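Local coordinates for substrate binding periplasmic protein (Ralstonia solanacearum, PDB 3LOP) that binds leucine in the cleft between its two lobes and probably serves amino acid uptake as a periplasmic substrate-binding protein, at residues A76-E87 / P101-M112; A209-R217 / L236-V245. All coordinates share one frame; numbering follows the deposited sequence.

Interaction 1 of 2, residues A76-E87 / P101-M112. With LEU (leucine), chain B.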
ATOM      1  N   ALA A  76     -16.619   8.449  -4.550  1.00  4.24           N
ATOM      2  CA  ALA A  76     -15.470   7.582  -4.768  1.00  4.05           C
ATOM      3  C   ALA A  76     -15.150   6.735  -3.542  1.00  4.17           C
ATOM      4  O   ALA A  76     -15.630   7.008  -2.437  1.00  4.62           O
ATOM      5  CB  ALA A  76     -14.247   8.418  -5.150  1.00  4.54           C
ATOM      6  N   LEU A  77     -14.341   5.702  -3.768  1.00  2.31           N
ATOM      7  CA  LEU A  77     -13.881   4.765  -2.744  1.00  3.90           C
ATOM      8  C   LEU A  77     -12.360   4.915  -2.639  1.00  5.22           C
ATOM      9  O   LEU A  77     -11.680   5.067  -3.655  1.00  5.78           O
ATOM     10  CB  LEU A  77     -14.235   3.331  -3.159  1.00  3.36           C
ATOM     11  CG  LEU A  77     -13.662   2.147  -2.370  1.00  2.52           C
ATOM     12  CD1 LEU A  77     -14.238   2.114  -0.958  1.00  4.02           C
ATOM     13  CD2 LEU A  77     -14.005   0.862  -3.102  1.00  3.62           C
ATOM     14  N   LEU A  78     -11.831   4.866  -1.418  1.00  5.67           N
ATOM     15  CA  LEU A  78     -10.393   5.019  -1.186  1.00  6.62           C
ATOM     16  C   LEU A  78      -9.688   3.850  -0.509  1.00  6.19           C
ATOM     17  O   LEU A  78     -10.257   3.167   0.342  1.00  7.02           O
ATOM     18  CB  LEU A  78     -10.124   6.249  -0.313  1.00  9.77           C
ATOM     19  CG  LEU A  78     -10.147   7.669  -0.867  1.00 10.51           C
ATOM     20  CD1 LEU A  78     -10.015   8.655   0.294  1.00 12.50           C
ATOM     21  CD2 LEU A  78      -9.001   7.857  -1.854  1.00 12.27           C
ATOM     22  N   THR A  79      -8.432   3.660  -0.902  1.00  7.15           N
ATOM     23  CA  THR A  79      -7.501   2.676  -0.345  1.00  6.33           C
ATOM     24  C   THR A  79      -7.979   1.348   0.247  1.00  6.77           C
ATOM     25  O   THR A  79      -7.778   1.085   1.436  1.00  7.57           O
ATOM     26  CB  THR A  79      -6.631   3.355   0.733  1.00  6.44           C
ATOM     27  OG1 THR A  79      -7.450   3.695   1.862  1.00  7.46           O
ATOM     28  CG2 THR A  79      -6.010   4.634   0.184  1.00  6.52           C
ATOM     29  N   VAL A  80      -8.588   0.498  -0.569  1.00  5.83           N
ATOM     30  CA  VAL A  80      -9.021  -0.804  -0.079  1.00  5.52           C
ATOM     31  C   VAL A  80      -7.765  -1.660   0.094  1.00  5.29           C
ATOM     32  O   VAL A  80      -6.850  -1.614  -0.734  1.00  5.17           O
ATOM     33  CB  VAL A  80      -9.993  -1.484  -1.072  1.00  6.13           C
ATOM     34  CG1 VAL A  80     -10.267  -2.919  -0.648  1.00  5.58           C
ATOM     35  CG2 VAL A  80     -11.296  -0.702  -1.123  1.00  7.22           C
ATOM     36  N   VAL A  81      -7.721  -2.433   1.173  1.00  3.90           N
ATOM     37  CA  VAL A  81      -6.569  -3.279   1.473  1.00  4.28           C
ATOM     38  C   VAL A  81      -6.762  -4.732   1.053  1.00  3.24           C
ATOM     39  O   VAL A  81      -7.836  -5.304   1.233  1.00  4.66           O
ATOM     40  CB  VAL A  81      -6.259  -3.249   2.987  1.00  3.10           C
ATOM     41  CG1 VAL A  81      -5.142  -4.230   3.321  1.00  4.07           C
ATOM     42  CG2 VAL A  81      -5.884  -1.839   3.410  1.00  4.64           C
ATOM     43  N   GLY A  82      -5.708  -5.321   0.493  1.00  3.83           N
ATOM     44  CA  GLY A  82      -5.761  -6.712   0.084  1.00  4.02           C
ATOM     45  C   GLY A  82      -5.960  -6.950  -1.397  1.00  3.27           C
ATOM     46  O   GLY A  82      -6.980  -6.560  -1.967  1.00  3.59           O
ATOM     47  N   THR A  83      -4.983  -7.596  -2.024  1.00  2.29           N
ATOM     48  CA  THR A  83      -5.072  -7.904  -3.444  1.00  3.39           C
ATOM     49  C   THR A  83      -6.329  -8.723  -3.713  1.00  3.20           C
ATOM     50  O   THR A  83      -7.071  -8.441  -4.655  1.00  4.30           O
ATOM     51  CB  THR A  83      -3.833  -8.700  -3.919  1.00  3.33           C
ATOM     52  OG1 THR A  83      -2.682  -7.849  -3.882  1.00  5.18           O
ATOM     53  CG2 THR A  83      -4.019  -9.201  -5.340  1.00  3.74           C
ATOM     54  N   ALA A  84      -6.572  -9.734  -2.881  1.00  3.14           N
ATOM     55  CA  ALA A  84      -7.748 -10.582  -3.062  1.00  3.46           C
ATOM     56  C   ALA A  84      -9.037  -9.791  -2.868  1.00  3.96           C
ATOM     57  O   ALA A  84     -10.027 -10.020  -3.562  1.00  5.22           O
ATOM     58  CB  ALA A  84      -7.709 -11.764  -2.086  1.00  3.24           C
ATOM     59  N   ASN A  85      -9.019  -8.852  -1.927  1.00  4.37           N
ATOM     60  CA  ASN A  85     -10.192  -8.039  -1.642  1.00  3.92           C
ATOM     61  C   ASN A  85     -10.560  -7.142  -2.817  1.00  3.67           C
ATOM     62  O   ASN A  85     -11.720  -7.075  -3.214  1.00  3.45           O
ATOM     63  CB  ASN A  85      -9.951  -7.198  -0.385  1.00  3.75           C
ATOM     64  CG  ASN A  85      -9.684  -8.054   0.842  1.00  4.96           C
ATOM     65  OD1 ASN A  85     -10.525  -8.166   1.739  1.00  6.38           O
ATOM     66  ND2 ASN A  85      -8.513  -8.673   0.881  1.00  2.16           N
ATOM     67  N   VAL A  86      -9.573  -6.459  -3.382  1.00  4.14           N
ATOM     68  CA  VAL A  86      -9.847  -5.585  -4.510  1.00  4.45           C
ATOM     69  C   VAL A  86     -10.230  -6.398  -5.742  1.00  4.44           C
ATOM     70  O   VAL A  86     -11.129  -6.013  -6.483  1.00  4.20           O
ATOM     71  CB  VAL A  86      -8.638  -4.696  -4.846  1.00  5.30           C
ATOM     72  CG1 VAL A  86      -8.957  -3.832  -6.061  1.00  4.93           C
ATOM     73  CG2 VAL A  86      -8.297  -3.818  -3.652  1.00  7.62           C
ATOM     74  N   GLU A  87      -9.556  -7.522  -5.962  1.00  5.13           N
ATOM     75  CA  GLU A  87      -9.878  -8.345  -7.122  1.00  5.13           C
ATOM     76  C   GLU A  87     -11.316  -8.855  -7.046  1.00  5.62           C
ATOM     77  O   GLU A  87     -11.957  -9.057  -8.077  1.00  6.54           O
ATOM     78  CB  GLU A  87      -8.877  -9.501  -7.264  1.00  6.20           C
ATOM     79  CG  GLU A  87      -7.462  -9.012  -7.572  1.00  7.95           C
ATOM     80  CD  GLU A  87      -6.480 -10.128  -7.884  1.00  9.56           C
ATOM     81  OE1 GLU A  87      -6.711 -11.277  -7.456  1.00 10.65           O
ATOM     82  OE2 GLU A  87      -5.457  -9.848  -8.547  1.00  9.87           O
ATOM     83  N   PRO A 101     -15.513   4.993  -8.575  1.00  4.39           N
ATOM     84  CA  PRO A 101     -14.071   4.872  -8.788  1.00  5.22           C
ATOM     85  C   PRO A 101     -13.345   4.512  -7.495  1.00  4.73           C
ATOM     86  O   PRO A 101     -13.694   5.001  -6.419  1.00  5.51           O
ATOM     87  CB  PRO A 101     -13.680   6.252  -9.312  1.00  6.57           C
ATOM     88  CG  PRO A 101     -14.668   7.157  -8.653  1.00  9.95           C
ATOM     89  CD  PRO A 101     -15.965   6.384  -8.757  1.00  5.84           C
ATOM     90  N   LEU A 102     -12.359   3.629  -7.608  1.00  3.40           N
ATOM     91  CA  LEU A 102     -11.550   3.213  -6.468  1.00  4.61           C
ATOM     92  C   LEU A 102     -10.194   3.882  -6.664  1.00  3.76           C
ATOM     93  O   LEU A 102      -9.418   3.489  -7.533  1.00  3.38           O
ATOM     94  CB  LEU A 102     -11.396   1.688  -6.438  1.00  5.55           C
ATOM     95  CG  LEU A 102     -10.306   1.107  -5.528  1.00  8.26           C
ATOM     96  CD1 LEU A 102     -10.377   1.734  -4.152  1.00  9.26           C
ATOM     97  CD2 LEU A 102     -10.463  -0.407  -5.436  1.00  8.25           C
ATOM     98  N   VAL A 103      -9.925   4.900  -5.853  1.00  2.58           N
ATOM     99  CA  VAL A 103      -8.680   5.646  -5.952  1.00  3.11           C
ATOM    100  C   VAL A 103      -7.645   5.153  -4.956  1.00  3.12           C
ATOM    101  O   VAL A 103      -7.922   5.024  -3.764  1.00  3.69           O
ATOM    102  CB  VAL A 103      -8.924   7.156  -5.718  1.00  3.20           C
ATOM    103  CG1 VAL A 103      -7.604   7.916  -5.751  1.00  4.63           C
ATOM    104  CG2 VAL A 103      -9.867   7.696  -6.785  1.00  5.35           C
ATOM    105  N   GLY A 104      -6.457   4.853  -5.466  1.00  3.02           N
ATOM    106  CA  GLY A 104      -5.374   4.405  -4.613  1.00  3.79           C
ATOM    107  C   GLY A 104      -5.542   3.097  -3.870  1.00  3.00           C
ATOM    108  O   GLY A 104      -5.340   3.060  -2.656  1.00  3.85           O
ATOM    109  N   PRO A 105      -5.921   2.007  -4.552  1.00  3.91           N
ATOM    110  CA  PRO A 105      -6.065   0.740  -3.830  1.00  3.78           C
ATOM    111  C   PRO A 105      -4.730   0.484  -3.126  1.00  3.88           C
ATOM    112  O   PRO A 105      -3.665   0.712  -3.706  1.00  4.35           O
ATOM    113  CB  PRO A 105      -6.360  -0.264  -4.945  1.00  4.35           C
ATOM    114  CG  PRO A 105      -5.737   0.369  -6.171  1.00  4.19           C
ATOM    115  CD  PRO A 105      -6.096   1.821  -6.001  1.00  3.20           C
ATOM    116  N   ALA A 106      -4.789   0.029  -1.880  1.00  3.89           N
ATOM    117  CA  ALA A 106      -3.580  -0.202  -1.091  1.00  5.38           C
ATOM    118  C   ALA A 106      -2.794  -1.463  -1.441  1.00  5.83           C
ATOM    119  O   ALA A 106      -2.176  -2.084  -0.576  1.00  8.26           O
ATOM    120  CB  ALA A 106      -3.934  -0.199   0.393  1.00  5.11           C
ATOM    121  N   THR A 107      -2.813  -1.828  -2.717  1.00  6.36           N
ATOM    122  CA  THR A 107      -2.097  -2.997  -3.209  1.00  5.88           C
ATOM    123  C   THR A 107      -1.510  -2.651  -4.571  1.00  6.89           C
ATOM    124  O   THR A 107      -2.134  -1.942  -5.358  1.00  5.96           O
ATOM    125  CB  THR A 107      -3.034  -4.225  -3.357  1.00  8.20           C
ATOM    126  OG1 THR A 107      -2.487  -5.130  -4.325  1.00  7.48           O
ATOM    127  CG2 THR A 107      -4.426  -3.794  -3.792  1.00  9.35           C
ATOM    128  N   GLY A 108      -0.304  -3.141  -4.839  1.00  4.55           N
ATOM    129  CA  GLY A 108       0.334  -2.869  -6.114  1.00  5.94           C
ATOM    130  C   GLY A 108       0.236  -4.034  -7.084  1.00  5.53           C
ATOM    131  O   GLY A 108       1.056  -4.164  -7.992  1.00  4.75           O
ATOM    132  N   ALA A 109      -0.769  -4.885  -6.901  1.00  4.03           N
ATOM    133  CA  ALA A 109      -0.950  -6.040  -7.777  1.00  5.26           C
ATOM    134  C   ALA A 109      -1.055  -5.620  -9.241  1.00  5.45           C
ATOM    135  O   ALA A 109      -1.539  -4.533  -9.553  1.00  5.78           O
ATOM    136  CB  ALA A 109      -2.192  -6.817  -7.366  1.00  6.14           C
ATOM    137  N   SER A 110      -0.611  -6.499 -10.136  1.00  6.16           N
ATOM    138  CA  SER A 110      -0.639  -6.214 -11.567  1.00  7.23           C
ATOM    139  C   SER A 110      -2.055  -6.014 -12.099  1.00  7.61           C
ATOM    140  O   SER A 110      -2.260  -5.327 -13.098  1.00  8.49           O
ATOM    141  CB  SER A 110       0.047  -7.342 -12.343  1.00  8.82           C
ATOM    142  OG  SER A 110      -0.604  -8.587 -12.139  1.00 12.83           O
ATOM    143  N   SER A 111      -3.026  -6.611 -11.423  1.00  6.45           N
ATOM    144  CA  SER A 111      -4.416  -6.500 -11.840  1.00  6.19           C
ATOM    145  C   SER A 111      -5.015  -5.122 -11.588  1.00  6.37           C
ATOM    146  O   SER A 111      -6.084  -4.810 -12.107  1.00  6.94           O
ATOM    147  CB  SER A 111      -5.252  -7.565 -11.126  1.00  6.08           C
ATOM    148  OG  SER A 111      -5.125  -7.452  -9.719  1.00  9.09           O
HETATM  149  N   MSE A 112      -4.332  -4.292 -10.803  1.00  5.59           N
HETATM  150  CA  MSE A 112      -4.847  -2.959 -10.498  1.00  6.27           C
HETATM  151  C   MSE A 112      -4.947  -2.030 -11.706  1.00  6.60           C
HETATM  152  O   MSE A 112      -5.654  -1.023 -11.660  1.00  7.36           O
HETATM  153  CB  MSE A 112      -3.999  -2.293  -9.407  1.00  6.37           C
HETATM  154  CG  MSE A 112      -4.013  -3.020  -8.063  1.00  7.00           C
HETATM  155 SE   MSE A 112      -5.799  -3.304  -7.354  1.00 11.90          SE
HETATM  156  CE  MSE A 112      -5.852  -5.232  -7.417  1.00 10.05           C
TER
HETATM  157  N   LEU B 400      -2.977  -4.464   0.439  1.00  4.82           N
HETATM  158  CA  LEU B 400      -2.253  -5.380   1.364  1.00  7.09           C
HETATM  159  C   LEU B 400      -1.434  -4.578   2.356  1.00  7.25           C
HETATM  160  O   LEU B 400      -1.104  -5.144   3.416  1.00  7.88           O
HETATM  161  CB  LEU B 400      -1.336  -6.284   0.559  1.00  3.61           C
HETATM  162  CG  LEU B 400      -2.175  -6.835  -0.588  1.00  7.47           C
HETATM  163  CD1 LEU B 400      -1.387  -6.903  -1.819  1.00  1.00           C
HETATM  164  CD2 LEU B 400      -2.717  -8.160  -0.227  1.00  1.00           C
HETATM  165  OXT LEU B 400      -1.134  -3.400   2.055  1.00  8.31           O
HETATM  166  O   HOH W   1      -2.993  -9.180  -9.940  1.00 26.25           O

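Interaction 2 of 2, residues A209-R217 / L236-V245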
ATOM      1  N   ALA A 209       4.923 -10.683   8.282  1.00  4.83           N
ATOM      2  CA  ALA A 209       6.283 -10.293   7.933  1.00  5.51           C
ATOM      3  C   ALA A 209       7.090 -10.046   9.209  1.00  5.63           C
ATOM      4  O   ALA A 209       8.218 -10.521   9.340  1.00  6.53           O
ATOM      5  CB  ALA A 209       6.269  -9.029   7.072  1.00  4.84           C
ATOM      6  N   ALA A 210       6.502  -9.305  10.143  1.00  5.47           N
ATOM      7  CA  ALA A 210       7.164  -8.989  11.405  1.00  5.89           C
ATOM      8  C   ALA A 210       7.465 -10.243  12.217  1.00  6.94           C
ATOM      9  O   ALA A 210       8.571 -10.404  12.738  1.00  6.63           O
ATOM     10  CB  ALA A 210       6.303  -8.033  12.219  1.00  6.84           C
ATOM     11  N   GLN A 211       6.485 -11.135  12.326  1.00  6.53           N
ATOM     12  CA  GLN A 211       6.680 -12.367  13.075  1.00  6.19           C
ATOM     13  C   GLN A 211       7.736 -13.241  12.411  1.00  6.49           C
ATOM     14  O   GLN A 211       8.570 -13.842  13.091  1.00  5.25           O
ATOM     15  CB  GLN A 211       5.362 -13.129  13.203  1.00  7.56           C
ATOM     16  CG  GLN A 211       4.389 -12.466  14.160  1.00 11.13           C
ATOM     17  CD  GLN A 211       4.898 -12.463  15.590  1.00 17.47           C
ATOM     18  OE1 GLN A 211       4.374 -11.750  16.445  1.00 20.33           O
ATOM     19  NE2 GLN A 211       5.921 -13.271  15.858  1.00 18.33           N
ATOM     20  N   PHE A 212       7.716 -13.306  11.084  1.00  5.74           N
ATOM     21  CA  PHE A 212       8.707 -14.108  10.383  1.00  5.18           C
ATOM     22  C   PHE A 212      10.109 -13.553  10.639  1.00  5.99           C
ATOM     23  O   PHE A 212      11.026 -14.293  10.989  1.00  5.62           O
ATOM     24  CB  PHE A 212       8.449 -14.117   8.873  1.00  5.01           C
ATOM     25  CG  PHE A 212       9.490 -14.874   8.101  1.00  4.77           C
ATOM     26  CD1 PHE A 212       9.361 -16.242   7.888  1.00  5.45           C
ATOM     27  CD2 PHE A 212      10.643 -14.232   7.656  1.00  5.72           C
ATOM     28  CE1 PHE A 212      10.373 -16.962   7.249  1.00  4.12           C
ATOM     29  CE2 PHE A 212      11.658 -14.940   7.019  1.00  5.62           C
ATOM     30  CZ  PHE A 212      11.522 -16.310   6.815  1.00  5.69           C
ATOM     31  N   VAL A 213      10.273 -12.247  10.460  1.00  5.54           N
ATOM     32  CA  VAL A 213      11.575 -11.623  10.666  1.00  5.95           C
ATOM     33  C   VAL A 213      12.108 -11.818  12.084  1.00  6.90           C
ATOM     34  O   VAL A 213      13.264 -12.203  12.263  1.00  6.30           O
ATOM     35  CB  VAL A 213      11.528 -10.113  10.332  1.00  6.75           C
ATOM     36  CG1 VAL A 213      12.847  -9.449  10.691  1.00  7.33           C
ATOM     37  CG2 VAL A 213      11.250  -9.929   8.848  1.00  8.44           C
ATOM     38  N   ARG A 214      11.274 -11.566  13.089  1.00  6.64           N
ATOM     39  CA  ARG A 214      11.713 -11.729  14.471  1.00  7.44           C
ATOM     40  C   ARG A 214      12.165 -13.157  14.757  1.00  7.50           C
ATOM     41  O   ARG A 214      13.246 -13.378  15.304  1.00  7.59           O
ATOM     42  CB  ARG A 214      10.593 -11.350  15.450  1.00  8.73           C
ATOM     43  CG  ARG A 214      10.973 -11.565  16.918  1.00 11.19           C
ATOM     44  CD  ARG A 214       9.823 -11.254  17.874  1.00 12.97           C
ATOM     45  NE  ARG A 214       9.627  -9.824  18.101  1.00 14.94           N
ATOM     46  CZ  ARG A 214      10.470  -9.041  18.770  1.00 15.91           C
ATOM     47  NH1 ARG A 214      11.584  -9.542  19.288  1.00 18.53           N
ATOM     48  NH2 ARG A 214      10.192  -7.754  18.936  1.00 16.25           N
ATOM     49  N   GLN A 215      11.333 -14.122  14.385  1.00  7.60           N
ATOM     50  CA  GLN A 215      11.630 -15.534  14.615  1.00  7.95           C
ATOM     51  C   GLN A 215      12.804 -16.050  13.794  1.00  7.72           C
ATOM     52  O   GLN A 215      13.644 -16.792  14.299  1.00  9.06           O
ATOM     53  CB  GLN A 215      10.388 -16.376  14.324  1.00  8.54           C
ATOM     54  CG  GLN A 215       9.250 -16.150  15.312  1.00  9.89           C
ATOM     55  CD  GLN A 215       7.947 -16.784  14.863  1.00 11.26           C
ATOM     56  OE1 GLN A 215       7.921 -17.930  14.418  1.00 13.08           O
ATOM     57  NE2 GLN A 215       6.851 -16.040  14.991  1.00 13.95           N
ATOM     58  N   TYR A 216      12.857 -15.668  12.522  1.00  5.95           N
ATOM     59  CA  TYR A 216      13.936 -16.104  11.645  1.00  6.16           C
ATOM     60  C   TYR A 216      15.290 -15.665  12.197  1.00  6.29           C
ATOM     61  O   TYR A 216      16.215 -16.471  12.301  1.00  6.80           O
ATOM     62  CB  TYR A 216      13.730 -15.532  10.237  1.00  4.83           C
ATOM     63  CG  TYR A 216      14.825 -15.878   9.250  1.00  3.89           C
ATOM     64  CD1 TYR A 216      14.974 -17.177   8.766  1.00  4.16           C
ATOM     65  CD2 TYR A 216      15.728 -14.907   8.817  1.00  4.32           C
ATOM     66  CE1 TYR A 216      16.000 -17.502   7.877  1.00  4.94           C
ATOM     67  CE2 TYR A 216      16.751 -15.220   7.931  1.00  5.25           C
ATOM     68  CZ  TYR A 216      16.884 -16.518   7.466  1.00  4.29           C
ATOM     69  OH  TYR A 216      17.916 -16.831   6.609  1.00  4.77           O
ATOM     70  N   ARG A 217      15.400 -14.388  12.554  1.00  5.69           N
ATOM     71  CA  ARG A 217      16.646 -13.855  13.096  1.00  5.47           C
ATOM     72  C   ARG A 217      16.958 -14.425  14.480  1.00  7.79           C
ATOM     73  O   ARG A 217      18.106 -14.741  14.780  1.00  7.93           O
ATOM     74  CB  ARG A 217      16.584 -12.325  13.164  1.00  4.95           C
ATOM     75  CG  ARG A 217      16.819 -11.621  11.832  1.00  5.59           C
ATOM     76  CD  ARG A 217      18.311 -11.471  11.529  1.00  6.84           C
ATOM     77  NE  ARG A 217      18.534 -10.591  10.384  1.00  6.67           N
ATOM     78  CZ  ARG A 217      18.715 -11.002   9.132  1.00  5.51           C
ATOM     79  NH1 ARG A 217      18.716 -12.297   8.837  1.00  4.21           N
ATOM     80  NH2 ARG A 217      18.874 -10.108   8.165  1.00  4.35           N
ATOM     81  N   LEU A 236       7.385  -2.728  10.972  1.00 11.11           N
ATOM     82  CA  LEU A 236       8.236  -3.909  11.000  1.00  9.16           C
ATOM     83  C   LEU A 236       9.279  -3.861  12.113  1.00  9.46           C
ATOM     84  O   LEU A 236       9.408  -4.806  12.891  1.00  9.59           O
ATOM     85  CB  LEU A 236       8.929  -4.087   9.645  1.00  9.04           C
ATOM     86  CG  LEU A 236       9.825  -5.317   9.466  1.00  8.44           C
ATOM     87  CD1 LEU A 236       9.005  -6.584   9.634  1.00 10.33           C
ATOM     88  CD2 LEU A 236      10.464  -5.293   8.086  1.00  9.72           C
ATOM     89  N   GLN A 237      10.021  -2.763  12.201  1.00 10.24           N
ATOM     90  CA  GLN A 237      11.048  -2.664  13.230  1.00 11.47           C
ATOM     91  C   GLN A 237      10.454  -2.585  14.633  1.00 12.60           C
ATOM     92  O   GLN A 237      11.059  -3.051  15.595  1.00 12.95           O
ATOM     93  CB  GLN A 237      11.973  -1.470  12.958  1.00 12.92           C
ATOM     94  CG  GLN A 237      11.342  -0.103  13.081  1.00 15.56           C
ATOM     95  CD  GLN A 237      12.306   1.000  12.679  1.00 16.13           C
ATOM     96  OE1 GLN A 237      12.462   1.305  11.496  1.00 15.76           O
ATOM     97  NE2 GLN A 237      12.974   1.587  13.662  1.00 17.50           N
ATOM     98  N   LYS A 238       9.260  -2.013  14.749  1.00 13.30           N
ATOM     99  CA  LYS A 238       8.601  -1.902  16.048  1.00 14.86           C
ATOM    100  C   LYS A 238       8.189  -3.271  16.583  1.00 14.19           C
ATOM    101  O   LYS A 238       8.470  -3.616  17.733  1.00 15.29           O
ATOM    102  CB  LYS A 238       7.364  -1.005  15.937  1.00 17.31           C
ATOM    103  CG  LYS A 238       6.415  -1.089  17.130  1.00 22.48           C
ATOM    104  CD  LYS A 238       7.080  -0.646  18.426  1.00 25.48           C
ATOM    105  CE  LYS A 238       7.467   0.821  18.381  1.00 27.74           C
ATOM    106  NZ  LYS A 238       8.081   1.273  19.659  1.00 30.73           N
ATOM    107  N   VAL A 239       7.530  -4.054  15.737  1.00 13.19           N
ATOM    108  CA  VAL A 239       7.055  -5.375  16.126  1.00 12.87           C
ATOM    109  C   VAL A 239       8.131  -6.458  16.151  1.00 12.61           C
ATOM    110  O   VAL A 239       8.197  -7.249  17.089  1.00 11.95           O
ATOM    111  CB  VAL A 239       5.906  -5.827  15.198  1.00 14.72           C
ATOM    112  CG1 VAL A 239       5.400  -7.199  15.613  1.00 15.08           C
ATOM    113  CG2 VAL A 239       4.777  -4.805  15.248  1.00 16.04           C
ATOM    114  N   ALA A 240       8.979  -6.494  15.127  1.00 10.63           N
ATOM    115  CA  ALA A 240      10.028  -7.507  15.055  1.00  9.51           C
ATOM    116  C   ALA A 240      11.281  -7.146  15.846  1.00  9.30           C
ATOM    117  O   ALA A 240      12.061  -8.026  16.216  1.00 10.21           O
ATOM    118  CB  ALA A 240      10.396  -7.772  13.600  1.00  8.15           C
ATOM    119  N   GLY A 241      11.472  -5.858  16.100  1.00  7.94           N
ATOM    120  CA  GLY A 241      12.644  -5.418  16.834  1.00  8.89           C
ATOM    121  C   GLY A 241      13.755  -5.004  15.891  1.00  8.57           C
ATOM    122  O   GLY A 241      14.040  -5.697  14.911  1.00  8.66           O
ATOM    123  N   LEU A 242      14.390  -3.877  16.192  1.00  8.41           N
ATOM    124  CA  LEU A 242      15.472  -3.362  15.363  1.00  9.04           C
ATOM    125  C   LEU A 242      16.626  -4.354  15.191  1.00  9.05           C
ATOM    126  O   LEU A 242      17.255  -4.395  14.136  1.00  9.08           O
ATOM    127  CB  LEU A 242      15.991  -2.046  15.949  1.00 11.92           C
ATOM    128  CG  LEU A 242      16.959  -1.248  15.074  1.00 12.81           C
ATOM    129  CD1 LEU A 242      16.318  -0.958  13.718  1.00 12.21           C
ATOM    130  CD2 LEU A 242      17.320   0.044  15.781  1.00 14.36           C
ATOM    131  N   ASP A 243      16.909  -5.155  16.215  1.00  9.47           N
ATOM    132  CA  ASP A 243      17.998  -6.124  16.105  1.00  9.79           C
ATOM    133  C   ASP A 243      17.798  -7.067  14.922  1.00  8.87           C
ATOM    134  O   ASP A 243      18.762  -7.484  14.280  1.00  9.89           O
ATOM    135  CB  ASP A 243      18.132  -6.959  17.384  1.00 11.17           C
ATOM    136  CG  ASP A 243      18.725  -6.177  18.541  1.00 13.67           C
ATOM    137  OD1 ASP A 243      19.294  -5.089  18.310  1.00 14.45           O
ATOM    138  OD2 ASP A 243      18.639  -6.666  19.688  1.00 15.46           O
ATOM    139  N   ALA A 244      16.546  -7.409  14.638  1.00  7.04           N
ATOM    140  CA  ALA A 244      16.248  -8.316  13.538  1.00  6.59           C
ATOM    141  C   ALA A 244      15.980  -7.574  12.237  1.00  5.23           C
ATOM    142  O   ALA A 244      16.183  -8.122  11.155  1.00  5.78           O
ATOM    143  CB  ALA A 244      15.037  -9.188  13.892  1.00  7.08           C
ATOM    144  N   VAL A 245      15.558  -6.320  12.350  1.00  4.65           N
ATOM    145  CA  VAL A 245      15.200  -5.523  11.183  1.00  5.45           C
ATOM    146  C   VAL A 245      16.258  -4.612  10.560  1.00  5.60           C
ATOM    147  O   VAL A 245      16.180  -4.320   9.369  1.00  5.03           O
ATOM    148  CB  VAL A 245      13.926  -4.689  11.487  1.00  5.52           C
ATOM    149  CG1 VAL A 245      13.535  -3.845  10.290  1.00  5.91           C
ATOM    150  CG2 VAL A 245      12.780  -5.629  11.851  1.00  6.16           C
TER
HETATM  151  O   HOH W   2      17.675  -7.435   8.895  1.00  4.90           O
HETATM  152  O   HOH W   3      19.607  -8.180  11.704  1.00  8.59           O

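Interaction 1 of 2, residues A76-E87 / P101-M112
Two first torsions bring E87 and S111 together: E87 sets CG anti to its own carbonyl carbon (chi1 -65°) and runs on extended, while S111 holds OG between backbone N and carbonyl carbon (chi1 57°). The resulting hydrogen bond, S111 OG to E87 OE2 at 2.7 Å, uses the carboxylate lone pair that faces away from the other oxygen. Water 1 also donates to OE2 and accepts from S111 N, so two bonds grip that oxygen and tie helix 83-91 to the 3-10 turn. One residue earlier, V86 CG1 touches two partners: it lies 3.5 Å from SE of selenomethionine M112, whose chain, bent at chi2 and chi3, brings the selenium against the valine, and 3.8 Å from L102 CD2.

Upstream, the strands pair in parallel. L77 N donates to P101 O and V103 N to L77 O, both at 2.8 Å, with L77 and L102 on one face and L78 and V103 on the other. Beyond the strands the backbones stay joined by A106 N to V80 O at 2.9 Å, the donor tilted 32° from the carbonyl plane. A106 O in turn accepts the amino N of the bound leucine at 2.7 Å. T107 OG1 receives A109 N in an ST turn, part of the loop that borders the leucine side chain. Q18 and R285 also bond the leucine. The arrangement is a beta-alpha-beta crossover whose loops, at the carboxyl ends of parallel strands, line the amino acid cleft of a periplasmic binding protein.

Interaction 2 of 2, residues A209-R217 / L236-V245
V213 fits as a knob into the hole formed by L236, A240, A244 and V245, and this is the tightly packed heart of the contact. Its two methyls divide the work: CG1, anti to the backbone N (chi1 174°), lies 3.9 Å from A244 CB and reaches V245 CG2, whereas CG2 lies against L236 CD1, the two side chains crossing at about a right angle. One turn earlier, A210 presents only a methyl, its CB 3.6 Å from V239 CG1 and its CA 3.5 Å from L236 CD1. This is consistent with the approach of the axes of helix 209-217 and helix 236-240 to 8.5 Å, with a crossing angle of -55°.

Toward solvent the packing gives way to polar reach. R214, exposed, runs out extended and then bends at chi3, laying its guanidinium across the end of helix 233-240. R214 NH2 donates to V239 O at 2.8 Å, the oxygen near the guanidinium plane, and NE adds a weak bond to the same atom. A240 O instead sits over the centre of one face, 3.2 Å from R214 CZ. The positive group thus meets the carbonyl end of the helix, where the dipole should suit it. R217, less exposed, packs its CB on A244 CB at 3.6 Å and reaches A244 O and D243 O through waters 2 and 3, while its guanidinium is held directly by G221 O and A223 O. Seen whole, this is the packing of successive helices in an alpha/beta domain, those that follow the neighbouring parallel strands 199-203 and 224-227.

How the interactions relate
Read from the N terminus, the chain closes interaction 1 first: 76-87 leaves a strand of the first parallel sheet, and 13 mostly helical residues later 101-112 returns on the adjacent strand. After crossing into the second lobe, it opens interaction 2, where 209-217 and 236-245 enclose an 18-residue excursion containing strand 224-227. The loops follow in series; neither nests in nor crosses the other. The centres of interactions 1 and 2 lie about 27 Å apart, and the nearest atoms of interactions 1 and 2 about 13 Å apart, without touching. Interaction 1 helps form the cleft itself, whereas interaction 2 joins helices of the other lobe, the side chain of A209 lying about 9 Å from the leucine.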